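Local coordinates for protein 2-methyl-aconitate isomerase (Shewanella oneidensis, PDB 5K87) that catalyses the isomerization of 2-methyl-trans-aconitate to 2-methyl-cis-aconitate in the 2-methylcitrate cycle that degrades propionate, at residues 49-57 / 64-75. The protein carries 1 engineered substitution. Sequence-based numbering, arbitrary orientation. Where two conformers were deposited one is given.
Engineered in segment 64-75: Glu75 (natural residue Lys).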
loop_
_atom_site.group_PDB
_atom_site.type_symbol
_atom_site.label_atom_id
_atom_site.label_comp_id
_atom_site.label_asym_id
_atom_site.label_seq_id
_atom_site.Cartn_x
_atom_site.Cartn_y
_atom_site.Cartn_z
ATOM N N LEU A 49 9.996 10.100 -10.898
ATOM C CA LEU A 49 9.258 8.874 -10.631
ATOM C C LEU A 49 9.437 8.430 -9.184
ATOM O O LEU A 49 8.493 7.968 -8.546
ATOM C CB LEU A 49 9.688 7.772 -11.593
ATOM C CG LEU A 49 9.378 8.075 -13.060
ATOM C CD1 LEU A 49 9.879 6.985 -13.967
ATOM C CD2 LEU A 49 7.902 8.253 -13.248
ATOM N N LEU A 50 10.652 8.555 -8.661
ATOM C CA LEU A 50 10.890 8.261 -7.254
ATOM C C LEU A 50 9.981 9.088 -6.354
ATOM O O LEU A 50 9.348 8.552 -5.430
ATOM C CB LEU A 50 12.359 8.508 -6.898
ATOM C CG LEU A 50 13.340 7.426 -7.357
ATOM C CD1 LEU A 50 14.756 7.992 -7.405
ATOM C CD2 LEU A 50 13.296 6.225 -6.428
ATOM N N ARG A 51 9.886 10.380 -6.621
ATOM C CA ARG A 51 9.100 11.248 -5.769
ATOM C C ARG A 51 7.605 10.989 -5.922
ATOM O O ARG A 51 6.863 11.065 -4.950
ATOM C CB ARG A 51 9.433 12.708 -6.067
ATOM C CG ARG A 51 8.970 13.665 -4.997
ATOM C CD ARG A 51 9.634 13.373 -3.657
ATOM N NE ARG A 51 8.999 14.157 -2.608
ATOM C CZ ARG A 51 7.874 13.803 -2.002
ATOM N NH1 ARG A 51 7.270 12.660 -2.330
ATOM N NH2 ARG A 51 7.365 14.575 -1.059
ATOM N N VAL A 52 7.161 10.682 -7.137
ATOM C CA VAL A 52 5.747 10.345 -7.334
ATOM C C VAL A 52 5.370 9.130 -6.478
ATOM O O VAL A 52 4.328 9.105 -5.827
ATOM C CB VAL A 52 5.419 10.070 -8.813
ATOM C CG1 VAL A 52 4.035 9.443 -8.956
ATOM C CG2 VAL A 52 5.521 11.360 -9.632
ATOM N N ILE A 53 6.235 8.119 -6.479
ATOM C CA ILE A 53 5.972 6.871 -5.777
ATOM C C ILE A 53 6.185 6.977 -4.254
ATOM O O ILE A 53 5.544 6.264 -3.488
ATOM C CB ILE A 53 6.818 5.747 -6.419
ATOM C CG1 ILE A 53 6.265 5.385 -7.797
ATOM C CG2 ILE A 53 6.936 4.527 -5.520
ATOM C CD1 ILE A 53 4.889 4.703 -7.761
ATOM N N GLY A 54 7.085 7.863 -3.829
ATOM C CA GLY A 54 7.349 8.079 -2.413
ATOM C C GLY A 54 8.651 7.447 -1.941
ATOM O O GLY A 54 8.792 7.117 -0.758
ATOM N N SER A 55 9.604 7.295 -2.854
ATOM C CA SER A 55 10.902 6.671 -2.592
ATOM C C SER A 55 12.036 7.673 -2.752
ATOM O O SER A 55 11.867 8.698 -3.403
ATOM C CB SER A 55 11.120 5.532 -3.587
ATOM O OG SER A 55 10.275 4.442 -3.305
ATOM N N PRO A 56 13.208 7.380 -2.160
ATOM C CA PRO A 56 13.481 6.264 -1.251
ATOM C C PRO A 56 12.842 6.525 0.098
ATOM O O PRO A 56 12.775 7.676 0.538
ATOM C CB PRO A 56 15.009 6.284 -1.131
ATOM C CG PRO A 56 15.377 7.696 -1.318
ATOM C CD PRO A 56 14.384 8.258 -2.320
ATOM N N ASP A 57 12.364 5.468 0.731
ATOM C CA ASP A 57 11.660 5.616 1.993
ATOM C C ASP A 57 12.249 4.714 3.067
ATOM O O ASP A 57 12.007 3.514 3.060
ATOM C CB ASP A 57 10.181 5.282 1.826
ATOM C CG ASP A 57 9.409 5.466 3.111
ATOM O OD1 ASP A 57 9.897 6.213 3.987
ATOM O OD2 ASP A 57 8.319 4.882 3.241
ATOM N N ASP A 64 4.261 8.813 1.713
ATOM C CA ASP A 64 4.421 10.126 1.099
ATOM C C ASP A 64 4.522 10.025 -0.423
ATOM O O ASP A 64 5.224 10.800 -1.057
ATOM C CB ASP A 64 5.638 10.832 1.688
ATOM C CG ASP A 64 5.531 12.339 1.655
ATOM O OD1 ASP A 64 4.479 12.897 1.269
ATOM O OD2 ASP A 64 6.541 12.955 2.087
ATOM N N GLY A 65 3.794 9.078 -1.007
ATOM C CA GLY A 65 3.673 8.994 -2.451
ATOM C C GLY A 65 2.612 7.997 -2.867
ATOM O O GLY A 65 1.821 7.517 -2.045
ATOM N N MET A 66 2.612 7.665 -4.151
ATOM C CA MET A 66 1.593 6.790 -4.709
ATOM C C MET A 66 1.868 5.307 -4.511
ATOM O O MET A 66 0.996 4.480 -4.778
ATOM C CB MET A 66 1.476 7.038 -6.209
ATOM C CG MET A 66 1.017 8.429 -6.569
ATOM S SD MET A 66 -0.603 8.862 -5.927
ATOM C CE MET A 66 -1.666 7.666 -6.730
ATOM N N GLY A 67 3.068 4.943 -4.071
ATOM C CA GLY A 67 3.399 3.539 -3.930
ATOM C C GLY A 67 2.674 2.891 -2.770
ATOM O O GLY A 67 2.197 3.568 -1.854
ATOM N N GLY A 68 2.614 1.564 -2.804
ATOM C CA GLY A 68 1.945 0.798 -1.770
ATOM C C GLY A 68 2.896 -0.051 -0.951
ATOM O O GLY A 68 2.463 -0.956 -0.231
ATOM N N ALA A 69 4.188 0.249 -1.052
ATOM C CA ALA A 69 5.213 -0.379 -0.218
ATOM C C ALA A 69 5.396 -1.876 -0.479
ATOM O O ALA A 69 5.827 -2.615 0.406
ATOM C CB ALA A 69 4.945 -0.111 1.272
ATOM N N THR A 70 5.082 -2.312 -1.694
ATOM C CA THR A 70 5.389 -3.660 -2.144
ATOM C C THR A 70 5.893 -3.544 -3.573
ATOM O O THR A 70 5.629 -2.545 -4.258
ATOM C CB THR A 70 4.166 -4.593 -2.124
ATOM O OG1 THR A 70 3.245 -4.186 -3.145
ATOM C CG2 THR A 70 3.473 -4.581 -0.765
ATOM N N SER A 71 6.603 -4.563 -4.041
ATOM C CA SER A 71 7.136 -4.512 -5.394
ATOM C C SER A 71 6.008 -4.391 -6.427
ATOM O O SER A 71 6.170 -3.715 -7.452
ATOM C CB SER A 71 8.030 -5.725 -5.685
ATOM O OG SER A 71 7.287 -6.922 -5.742
ATOM N N SER A 72 4.868 -5.016 -6.147
ATOM C CA SER A 72 3.779 -5.002 -7.118
ATOM C C SER A 72 2.955 -3.717 -7.066
ATOM O O SER A 72 2.029 -3.545 -7.859
ATOM C CB SER A 72 2.887 -6.233 -6.955
ATOM O OG SER A 72 2.462 -6.373 -5.616
ATOM N N THR A 73 3.308 -2.809 -6.158
ATOM C CA THR A 73 2.661 -1.502 -6.064
ATOM C C THR A 73 3.674 -0.364 -6.014
ATOM O O THR A 73 3.348 0.722 -5.530
ATOM C CB THR A 73 1.741 -1.385 -4.829
ATOM O OG1 THR A 73 2.513 -1.539 -3.632
ATOM C CG2 THR A 73 0.642 -2.430 -4.857
ATOM N N SER A 74 4.889 -0.589 -6.510
ATOM C CA SER A 74 5.902 0.462 -6.571
ATOM C C SER A 74 6.413 0.488 -8.007
ATOM O O SER A 74 7.554 0.128 -8.299
ATOM C CB SER A 74 7.018 0.189 -5.557
ATOM O OG SER A 74 7.899 1.305 -5.416
ATOM N N GLU A 75 5.512 0.896 -8.902
ATOM C CA GLU A 75 5.622 0.639 -10.336
ATOM C C GLU A 75 5.229 1.867 -11.132
ATOM O O GLU A 75 4.224 2.526 -10.824
ATOM C CB GLU A 75 4.732 -0.546 -10.749
ATOM C CG GLU A 75 5.158 -1.861 -10.113
ATOM C CD GLU A 75 4.544 -3.096 -10.742
ATOM O OE1 GLU A 75 3.604 -2.999 -11.546
ATOM O OE2 GLU A 75 5.024 -4.202 -10.428
#
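Met66 N donates to Val52 O at 2.8 Å, a fairly straight bond (163°) lying in the carbonyl plane, and Gly67 N reaches Ile53 O at 2.9 Å. Two successive carbonyls at the end of helix 43-53 are thus satisfied by the returning loop. In one of its two conformers, Arg51 adds a third bond, NH1 meeting Asp64 O at 3.0 Å with the acceptor at the guanidinium edge and the donor almost in line with the C=O, and a long salt bridge of 3.6 Å from NH2 to Asp64 OD2. Asp64 has its strongest partner in Arg20 of the second subunit, which with Arg387 of that subunit forms salt bridges to OD1, while OD2 accepts from its Phe174 N.

Beside the polar contacts, Val52 CG1 touches Met66 CG at 4.0 Å. Ile53 splits its branches: CG2, anti to the backbone N, rests against Ser74 OG (3.4 Å) and Gly67 CA, while CD1 approaches the backbone of Glu75, an engineered residue. An alanine in place of Ile53 would probably open a gap between the helix end and Ser74, leaving that part of the loop less firmly packed. Ser74 OG itself is hydrogen-bonded to Val96 O and Gln62.

Behind this shell, a Schellman motif ends the helix, with Ser55 N bonded to Leu50 O and Gly54 at positive phi, which by itself favours glycine. Gly54 and Gly65 let the backbones come within 3.8 Å, CA to CA; a beta carbon on either would clash with the facing segment. Residues 71-75 belong to the substrate site, position 75 being Glu in place of the natural lysine; the Ser71 hydroxyl, and that of Ser72 in one of its two conformers, hydrogen-bond to a malonate ion, probably from the crystallisation liquor. The chemistry is consistent with the paired carbonyls and amides setting the course of residues 65-67, from which the chain runs on to that site.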